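Local coordinates for protein glutaredoxin-2 (PDB 2G2Q) that relays oxidising equivalents in the poxviral cytoplasmic pathway that forms disulfide bonds in virion membrane proteins, and is needed for virion morphogenesis, at residues Lys2-Phe8 / Ser72-Pro78; Leu26-Tyr30 / Lys108-Glu112. One frame throughout, in Å; residues are numbered along the deposited sequence.

In the fold
Interactions 1 and 2 sit about 10 Å apart, centre to centre, on the same side of the thioredoxin-type fold, and both reach one bound sulfate. Interaction 1 pairs two neighbouring strands inside the sheet; backbone hydrogen bonds dominate it, with Leu5, Ile7, Ile73 and the aliphatic part of Lys75 buried on one face and partly exposed, mostly apolar and aromatic groups on the other. Interaction 2 has no such ladder: the turn leading into strand 30-36 meets helix 104-113 through side chains alone, apolar where Leu26, Tyr30 and Ile111 are buried, charged where Glu29, Lys108 and Glu112 are more exposed. Lys75 NZ probably hydrogen-bonds Ile111 O, and Lys2 NZ reaches the carbonyls of Lys27 and Ser28.

Interaction 1: residues Lys2-Phe8 / Ser72-Pro78. With SO4 (sulfate ion), chain D.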
ATOM      1  N   LYS A   2       7.076  17.001  10.117  1.00 39.10           N
ATOM      2  CA  LYS A   2       6.667  16.240   8.945  1.00 36.95           C
ATOM      3  C   LYS A   2       5.497  15.333   9.279  1.00 35.69           C
ATOM      4  O   LYS A   2       5.358  14.846  10.396  1.00 35.79           O
ATOM      5  CB  LYS A   2       7.836  15.452   8.347  1.00 36.92           C
ATOM      6  CG  LYS A   2       8.732  16.280   7.432  1.00 36.22           C
ATOM      7  CD  LYS A   2      10.194  16.036   7.736  1.00 36.34           C
ATOM      8  CE  LYS A   2      10.860  15.094   6.743  1.00 36.60           C
ATOM      9  NZ  LYS A   2      11.974  15.776   6.006  1.00 35.06           N
ATOM     10  N   ASN A   3       4.621  15.147   8.313  1.00 33.97           N
ATOM     11  CA  ASN A   3       3.597  14.156   8.461  1.00 32.42           C
ATOM     12  C   ASN A   3       4.197  12.797   8.097  1.00 31.59           C
ATOM     13  O   ASN A   3       5.251  12.724   7.462  1.00 31.44           O
ATOM     14  CB  ASN A   3       2.366  14.528   7.626  1.00 31.98           C
ATOM     15  CG  ASN A   3       1.687  15.806   8.128  1.00 32.04           C
ATOM     16  OD1 ASN A   3       1.463  15.973   9.329  1.00 30.76           O
ATOM     17  ND2 ASN A   3       1.355  16.713   7.204  1.00 30.93           N
ATOM     18  N   VAL A   4       3.536  11.728   8.520  1.00 30.60           N
ATOM     19  CA  VAL A   4       4.045  10.380   8.340  1.00 29.74           C
ATOM     20  C   VAL A   4       3.194   9.608   7.322  1.00 29.54           C
ATOM     21  O   VAL A   4       1.966   9.549   7.443  1.00 29.60           O
ATOM     22  CB  VAL A   4       4.054   9.639   9.693  1.00 29.47           C
ATOM     23  CG1 VAL A   4       4.876   8.384   9.612  1.00 30.25           C
ATOM     24  CG2 VAL A   4       4.611  10.551  10.788  1.00 30.11           C
ATOM     25  N   LEU A   5       3.847   9.049   6.306  1.00 28.99           N
ATOM     26  CA  LEU A   5       3.229   8.042   5.452  1.00 28.85           C
ATOM     27  C   LEU A   5       3.477   6.658   6.054  1.00 29.09           C
ATOM     28  O   LEU A   5       4.608   6.333   6.422  1.00 28.85           O
ATOM     29  CB  LEU A   5       3.763   8.106   4.015  1.00 28.45           C
ATOM     30  CG  LEU A   5       3.557   9.460   3.304  1.00 28.90           C
ATOM     31  CD1 LEU A   5       4.249   9.550   1.908  1.00 26.82           C
ATOM     32  CD2 LEU A   5       2.075   9.847   3.235  1.00 25.61           C
ATOM     33  N   ILE A   6       2.405   5.870   6.172  1.00 28.79           N
ATOM     34  CA  ILE A   6       2.487   4.507   6.668  1.00 28.59           C
ATOM     35  C   ILE A   6       2.119   3.576   5.537  1.00 28.62           C
ATOM     36  O   ILE A   6       0.986   3.593   5.036  1.00 29.02           O
ATOM     37  CB  ILE A   6       1.559   4.251   7.895  1.00 28.78           C
ATOM     38  CG1 ILE A   6       1.947   5.149   9.074  1.00 28.62           C
ATOM     39  CG2 ILE A   6       1.649   2.827   8.361  1.00 28.11           C
ATOM     40  CD1 ILE A   6       1.021   6.286   9.246  1.00 28.43           C
ATOM     41  N   ILE A   7       3.098   2.782   5.127  1.00 28.13           N
ATOM     42  CA  ILE A   7       2.940   1.828   4.041  1.00 27.39           C
ATOM     43  C   ILE A   7       2.817   0.375   4.540  1.00 27.39           C
ATOM     44  O   ILE A   7       3.713  -0.138   5.196  1.00 26.81           O
ATOM     45  CB  ILE A   7       4.126   1.943   3.078  1.00 27.32           C
ATOM     46  CG1 ILE A   7       4.204   3.387   2.546  1.00 26.85           C
ATOM     47  CG2 ILE A   7       3.999   0.918   1.931  1.00 26.94           C
ATOM     48  CD1 ILE A   7       5.548   3.761   1.937  1.00 26.49           C
ATOM     49  N   PHE A   8       1.690  -0.255   4.216  1.00 27.59           N
ATOM     50  CA  PHE A   8       1.440  -1.661   4.486  1.00 28.03           C
ATOM     51  C   PHE A   8       1.658  -2.480   3.233  1.00 28.31           C
ATOM     52  O   PHE A   8       1.207  -2.106   2.158  1.00 28.38           O
ATOM     53  CB  PHE A   8      -0.024  -1.867   4.909  1.00 28.42           C
ATOM     54  CG  PHE A   8      -0.338  -1.407   6.317  1.00 29.10           C
ATOM     55  CD1 PHE A   8      -0.505  -2.336   7.344  1.00 28.79           C
ATOM     56  CD2 PHE A   8      -0.482  -0.049   6.612  1.00 27.65           C
ATOM     57  CE1 PHE A   8      -0.803  -1.907   8.648  1.00 28.70           C
ATOM     58  CE2 PHE A   8      -0.767   0.371   7.898  1.00 27.34           C
ATOM     59  CZ  PHE A   8      -0.925  -0.546   8.920  1.00 27.51           C
ATOM     60  N   SER A  72      -1.141  -0.623   0.856  1.00 32.54           N
ATOM     61  CA  SER A  72      -1.933   0.490   1.306  1.00 32.52           C
ATOM     62  C   SER A  72      -1.060   1.550   1.956  1.00 31.52           C
ATOM     63  O   SER A  72      -0.120   1.237   2.700  1.00 31.41           O
ATOM     64  CB  SER A  72      -3.003   0.011   2.290  1.00 33.53           C
ATOM     65  OG  SER A  72      -3.778  -1.026   1.714  1.00 36.49           O
ATOM     66  N   ILE A  73      -1.402   2.802   1.681  1.00 30.76           N
ATOM     67  CA  ILE A  73      -0.722   3.961   2.229  1.00 30.09           C
ATOM     68  C   ILE A  73      -1.686   4.848   3.052  1.00 29.56           C
ATOM     69  O   ILE A  73      -2.766   5.225   2.596  1.00 29.05           O
ATOM     70  CB  ILE A  73      -0.039   4.776   1.118  1.00 30.38           C
ATOM     71  CG1 ILE A  73       0.938   3.889   0.328  1.00 30.40           C
ATOM     72  CG2 ILE A  73       0.678   5.993   1.695  1.00 31.16           C
ATOM     73  CD1 ILE A  73       1.526   4.562  -0.922  1.00 30.04           C
ATOM     74  N   PHE A  74      -1.264   5.161   4.267  1.00 28.60           N
ATOM     75  CA  PHE A  74      -1.962   6.092   5.120  1.00 28.60           C
ATOM     76  C   PHE A  74      -1.072   7.299   5.387  1.00 28.78           C
ATOM     77  O   PHE A  74       0.165   7.235   5.297  1.00 28.60           O
ATOM     78  CB  PHE A  74      -2.330   5.444   6.457  1.00 28.63           C
ATOM     79  CG  PHE A  74      -3.271   4.299   6.331  1.00 28.36           C
ATOM     80  CD1 PHE A  74      -2.797   3.014   6.066  1.00 29.72           C
ATOM     81  CD2 PHE A  74      -4.622   4.491   6.469  1.00 27.56           C
ATOM     82  CE1 PHE A  74      -3.670   1.947   5.930  1.00 29.28           C
ATOM     83  CE2 PHE A  74      -5.495   3.429   6.353  1.00 29.81           C
ATOM     84  CZ  PHE A  74      -5.022   2.154   6.071  1.00 29.10           C
ATOM     85  N   LYS A  75      -1.718   8.397   5.728  1.00 28.68           N
ATOM     86  CA  LYS A  75      -1.029   9.642   5.978  1.00 28.79           C
ATOM     87  C   LYS A  75      -1.432  10.025   7.393  1.00 28.39           C
ATOM     88  O   LYS A  75      -2.614  10.234   7.674  1.00 28.78           O
ATOM     89  CB  LYS A  75      -1.436  10.689   4.925  1.00 28.53           C
ATOM     90  CG  LYS A  75      -0.734  12.029   5.061  1.00 29.35           C
ATOM     91  CD  LYS A  75      -1.015  12.974   3.883  1.00 28.65           C
ATOM     92  CE  LYS A  75      -2.438  13.539   3.896  1.00 28.14           C
ATOM     93  NZ  LYS A  75      -2.684  14.396   2.690  1.00 28.41           N
ATOM     94  N   TYR A  76      -0.454  10.060   8.294  1.00 28.01           N
ATOM     95  CA  TYR A  76      -0.702  10.423   9.688  1.00 27.25           C
ATOM     96  C   TYR A  76      -0.101  11.788  10.024  1.00 27.21           C
ATOM     97  O   TYR A  76       1.081  12.058   9.733  1.00 26.78           O
ATOM     98  CB  TYR A  76      -0.138   9.359  10.656  1.00 27.17           C
ATOM     99  CG  TYR A  76      -0.445   9.674  12.102  1.00 26.95           C
ATOM    100  CD1 TYR A  76      -1.767   9.766  12.545  1.00 25.22           C
ATOM    101  CD2 TYR A  76       0.575   9.908  13.027  1.00 27.06           C
ATOM    102  CE1 TYR A  76      -2.071  10.043  13.863  1.00 25.85           C
ATOM    103  CE2 TYR A  76       0.280  10.197  14.367  1.00 25.89           C
ATOM    104  CZ  TYR A  76      -1.053  10.272  14.770  1.00 26.75           C
ATOM    105  OH  TYR A  76      -1.388  10.581  16.090  1.00 28.11           O
ATOM    106  N   ASN A  77      -0.906  12.632  10.660  1.00 27.12           N
ATOM    107  CA  ASN A  77      -0.421  13.921  11.142  1.00 27.04           C
ATOM    108  C   ASN A  77      -0.212  13.902  12.642  1.00 27.32           C
ATOM    109  O   ASN A  77      -1.174  14.020  13.401  1.00 27.82           O
ATOM    110  CB  ASN A  77      -1.364  15.076  10.729  1.00 26.46           C
ATOM    111  CG  ASN A  77      -0.819  16.452  11.112  1.00 24.95           C
ATOM    112  OD1 ASN A  77      -0.346  16.679  12.238  1.00 24.07           O
ATOM    113  ND2 ASN A  77      -0.874  17.368  10.177  1.00 23.55           N
ATOM    114  N   PRO A  78       1.058  13.837  13.080  1.00 27.88           N
ATOM    115  CA  PRO A  78       1.417  13.642  14.501  1.00 27.51           C
ATOM    116  C   PRO A  78       1.053  14.833  15.410  1.00 27.68           C
ATOM    117  O   PRO A  78       0.931  14.688  16.643  1.00 28.17           O
ATOM    118  CB  PRO A  78       2.940  13.486  14.458  1.00 27.42           C
ATOM    119  CG  PRO A  78       3.286  13.257  13.018  1.00 28.07           C
ATOM    120  CD  PRO A  78       2.255  14.008  12.234  1.00 27.58           C
TER
HETATM  121  S   SO4 D 125      -0.000  16.838   3.849  1.00 57.10           S
HETATM  122  O1  SO4 D 125      -1.126  16.588   4.737  1.00 57.18           O
HETATM  123  O2  SO4 D 125      -0.044  15.917   2.715  1.00 57.82           O
HETATM  124  O3  SO4 D 125      -0.110  18.216   3.365  1.00 58.74           O
HETATM  125  O4  SO4 D 125       1.255  16.672   4.582  1.00 56.05           O
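Strands 3-8 and 72-77 run antiparallel, with 158° between their N-to-C directions and axes 4.5 Å apart at closest, as neighbours within the mixed sheet of the thioredoxin fold. Three hydrogen-bonded pairs, Val4 with Tyr76, Ile6 with Phe74 and Phe8 with Ser72, supply six N-H...O bonds; the Val4 N-H points almost straight at Tyr76 O (178° at the hydrogen, N...O 2.8 Å) and lies in that carbonyl's plane. Between them fall the non-hydrogen-bonded pairs Leu5-Lys75 and Ile7-Ile73, whose side chains occupy the buried face, where helix 14-24 packs through Val19 and Val23. There Ile7 and Ile73 lie side by side, pointing the same way, with Ile7 CG1 4.0 Å from Ile73 CG1. The CD2 branch of Leu5 rests against CB and CG of Lys75. The other face carries Val4, Ile6, Phe8, Ser72, Phe74 and Tyr76, partly exposed and including three aromatic rings. Ile6 runs alongside Tyr76 and sets its CD1 3.6 Å from Tyr76 CB; with CG of Tyr76 anti to the backbone N (chi1 -177°), the phenol itself leads away from strand 3-8. The Phe8 and Phe74 rings meet obliquely, CE2 of Phe8 lying 3.8 Å from CD1 of Phe74, and Phe74 also makes an edge-to-face pair with Phe85. At the end where the chain begins, CG2 of Val4 touches the Pro78 ring at CG. The Asn77 carboxamide is turned to the turn that follows, its OD1 accepting from the backbone N of Gln79 and Thr80. Lys75 bends at its third torsion, bringing NZ to the Ile111 and Ala114 carbonyls and to a sulfate, probably from the crystallisation liquor. NZ of Lys75 is 3.0 Å from sulfate O2, and Asn3 ND2 donates to sulfate O4 at 2.6 Å.

Interaction 2: residues Leu26-Tyr30 / Lys108-Glu112; sequences LKSEY and KSEIE. With SO4 (sulfate ion), chain D.
The turn that joins helix 14-24 to strand 30-36 packs here against helix 104-113, on the face of the thioredoxin-fold sheet that carries Leu5, which Tyr30 and Ile111 both touch. Leu26 O accepts from the backbone N of both Glu29 and Tyr30, which closes the turn and helps to set three side chains toward the helix. Leu26 and Ile111 reach for each other tip to tip, CD1 of Leu26 standing 3.8 Å from CD1 of Ile111, while the other Leu26 branch, CD2, lies against the aliphatic CG and CD of Lys108. Tyr30 and Ile111 slide past one another in opposite directions: CG2 of Ile111 approaches the ring obliquely and comes 3.6 Å from Tyr30 CZ. Beyond it the phenol hydroxyl donates to the sulfate, with Tyr30 OH 2.6 Å from sulfate O2, an oxygen that sits in the ring plane at its edge; Asn3, Lys75 and Tyr116 bind the same ion. Glu29 is extended, its CG anti to the backbone N (chi1 -162°), which carries the carboxylate across to the helix, where it meets Lys108 and Glu112 at about right angles. Its OE1 forms a long salt bridge of 3.7 Å to Lys108 NZ, and its OE2 lies 2.6 Å from Glu112 OE1, the two carboxylate planes turned 56° apart. So close an approach of two acids suggests that one of them may hold a proton, while the long bridge to Lys108 would offset their charge only in part.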
ATOM      1  N   LEU A  26       9.984  11.165  -1.762  1.00 33.83           N
ATOM      2  CA  LEU A  26       9.241  12.199  -1.040  1.00 33.22           C
ATOM      3  C   LEU A  26       9.698  12.336   0.421  1.00 32.93           C
ATOM      4  O   LEU A  26       8.980  12.921   1.235  1.00 33.05           O
ATOM      5  CB  LEU A  26       7.728  11.909  -1.101  1.00 33.12           C
ATOM      6  CG  LEU A  26       7.046  11.675  -2.462  1.00 32.68           C
ATOM      7  CD1 LEU A  26       5.573  11.302  -2.267  1.00 31.08           C
ATOM      8  CD2 LEU A  26       7.174  12.886  -3.393  1.00 30.87           C
ATOM      9  N   LYS A  27      10.890  11.819   0.741  1.00 32.78           N
ATOM     10  CA  LYS A  27      11.449  11.850   2.119  1.00 32.72           C
ATOM     11  C   LYS A  27      11.731  13.242   2.692  1.00 32.78           C
ATOM     12  O   LYS A  27      11.823  13.415   3.917  1.00 32.85           O
ATOM     13  CB  LYS A  27      12.712  10.983   2.238  1.00 32.72           C
ATOM     14  CG  LYS A  27      13.944  11.482   1.456  1.00 32.34           C
ATOM     15  CD  LYS A  27      15.012  10.398   1.435  1.00 32.77           C
ATOM     16  CE  LYS A  27      15.803  10.384   0.130  1.00 33.43           C
ATOM     17  NZ  LYS A  27      16.954  11.319   0.142  1.00 32.76           N
ATOM     18  N   SER A  28      11.895  14.229   1.821  1.00 32.76           N
ATOM     19  CA  SER A  28      12.116  15.583   2.286  1.00 33.01           C
ATOM     20  C   SER A  28      10.788  16.182   2.741  1.00 32.90           C
ATOM     21  O   SER A  28      10.754  17.237   3.359  1.00 32.75           O
ATOM     22  CB  SER A  28      12.764  16.433   1.194  1.00 33.15           C
ATOM     23  OG  SER A  28      11.831  16.765   0.181  1.00 34.32           O
ATOM     24  N   GLU A  29       9.697  15.480   2.451  1.00 33.04           N
ATOM     25  CA  GLU A  29       8.363  15.966   2.766  1.00 33.27           C
ATOM     26  C   GLU A  29       7.682  15.132   3.852  1.00 32.56           C
ATOM     27  O   GLU A  29       6.977  15.671   4.705  1.00 32.72           O
ATOM     28  CB  GLU A  29       7.522  16.002   1.491  1.00 33.22           C
ATOM     29  CG  GLU A  29       6.267  16.880   1.546  1.00 34.19           C
ATOM     30  CD  GLU A  29       5.571  16.961   0.182  1.00 35.08           C
ATOM     31  OE1 GLU A  29       6.227  16.661  -0.850  1.00 37.68           O
ATOM     32  OE2 GLU A  29       4.371  17.320   0.139  1.00 36.66           O
ATOM     33  N   TYR A  30       7.889  13.821   3.824  1.00 31.94           N
ATOM     34  CA  TYR A  30       7.255  12.949   4.806  1.00 31.37           C
ATOM     35  C   TYR A  30       8.237  12.009   5.467  1.00 31.38           C
ATOM     36  O   TYR A  30       9.175  11.525   4.826  1.00 31.04           O
ATOM     37  CB  TYR A  30       6.169  12.093   4.156  1.00 31.25           C
ATOM     38  CG  TYR A  30       5.059  12.847   3.473  1.00 30.66           C
ATOM     39  CD1 TYR A  30       5.100  13.080   2.105  1.00 29.27           C
ATOM     40  CD2 TYR A  30       3.952  13.307   4.192  1.00 31.06           C
ATOM     41  CE1 TYR A  30       4.078  13.755   1.465  1.00 29.54           C
ATOM     42  CE2 TYR A  30       2.921  13.982   3.556  1.00 29.31           C
ATOM     43  CZ  TYR A  30       2.997  14.201   2.190  1.00 29.53           C
ATOM     44  OH  TYR A  30       1.990  14.877   1.541  1.00 30.88           O
ATOM     45  N   LYS A 108       2.191  11.325  -5.802  1.00 29.72           N
ATOM     46  CA  LYS A 108       2.383  12.547  -5.041  1.00 30.55           C
ATOM     47  C   LYS A 108       1.061  13.309  -4.865  1.00 30.77           C
ATOM     48  O   LYS A 108       0.688  13.652  -3.732  1.00 31.05           O
ATOM     49  CB  LYS A 108       3.457  13.448  -5.660  1.00 30.47           C
ATOM     50  CG  LYS A 108       3.853  14.595  -4.722  1.00 31.13           C
ATOM     51  CD  LYS A 108       4.933  15.539  -5.280  1.00 31.16           C
ATOM     52  CE  LYS A 108       5.406  16.496  -4.161  1.00 31.17           C
ATOM     53  NZ  LYS A 108       6.613  17.323  -4.500  1.00 32.01           N
ATOM     54  N   SER A 109       0.363  13.557  -5.978  1.00 30.62           N
ATOM     55  CA  SER A 109      -0.947  14.218  -5.958  1.00 30.71           C
ATOM     56  C   SER A 109      -1.916  13.532  -5.005  1.00 30.94           C
ATOM     57  O   SER A 109      -2.541  14.202  -4.179  1.00 30.99           O
ATOM     58  CB  SER A 109      -1.598  14.243  -7.347  1.00 30.62           C
ATOM     59  OG  SER A 109      -0.764  14.832  -8.320  1.00 31.48           O
ATOM     60  N   GLU A 110      -2.053  12.209  -5.139  1.00 30.63           N
ATOM     61  CA  GLU A 110      -3.020  11.448  -4.355  1.00 31.17           C
ATOM     62  C   GLU A 110      -2.709  11.524  -2.856  1.00 30.80           C
ATOM     63  O   GLU A 110      -3.626  11.609  -2.020  1.00 31.00           O
ATOM     64  CB  GLU A 110      -3.080   9.991  -4.827  1.00 31.09           C
ATOM     65  CG  GLU A 110      -3.553   9.842  -6.293  1.00 32.68           C
ATOM     66  CD  GLU A 110      -3.461   8.401  -6.820  1.00 32.55           C
ATOM     67  OE1 GLU A 110      -4.410   7.952  -7.501  1.00 35.54           O
ATOM     68  OE2 GLU A 110      -2.446   7.712  -6.556  1.00 33.52           O
ATOM     69  N   ILE A 111      -1.417  11.486  -2.524  1.00 30.17           N
ATOM     70  CA  ILE A 111      -0.972  11.595  -1.139  1.00 30.01           C
ATOM     71  C   ILE A 111      -1.261  13.006  -0.613  1.00 30.14           C
ATOM     72  O   ILE A 111      -1.644  13.191   0.538  1.00 29.89           O
ATOM     73  CB  ILE A 111       0.543  11.308  -1.006  1.00 29.68           C
ATOM     74  CG1 ILE A 111       0.825   9.824  -1.185  1.00 29.60           C
ATOM     75  CG2 ILE A 111       1.087  11.796   0.350  1.00 29.03           C
ATOM     76  CD1 ILE A 111       2.312   9.549  -1.398  1.00 29.77           C
ATOM     77  N   GLU A 112      -1.073  13.998  -1.466  1.00 30.26           N
ATOM     78  CA  GLU A 112      -1.226  15.363  -1.026  1.00 31.48           C
ATOM     79  C   GLU A 112      -2.676  15.787  -0.830  1.00 31.03           C
ATOM     80  O   GLU A 112      -2.952  16.604   0.030  1.00 31.25           O
ATOM     81  CB  GLU A 112      -0.439  16.315  -1.929  1.00 31.94           C
ATOM     82  CG  GLU A 112       1.066  16.228  -1.640  1.00 34.08           C
ATOM     83  CD  GLU A 112       1.900  17.139  -2.508  1.00 38.10           C
ATOM     84  OE1 GLU A 112       2.912  17.667  -1.997  1.00 40.25           O
ATOM     85  OE2 GLU A 112       1.550  17.337  -3.699  1.00 40.00           O
TER
HETATM   86  S   SO4 D 125      -0.000  16.838   3.849  1.00 57.10           S
HETATM   87  O1  SO4 D 125      -1.126  16.588   4.737  1.00 57.18           O
HETATM   88  O2  SO4 D 125      -0.044  15.917   2.715  1.00 57.82           O
HETATM   89  O3  SO4 D 125      -0.110  18.216   3.365  1.00 58.74           O
HETATM   90  O4  SO4 D 125       1.255  16.672   4.582  1.00 56.05           O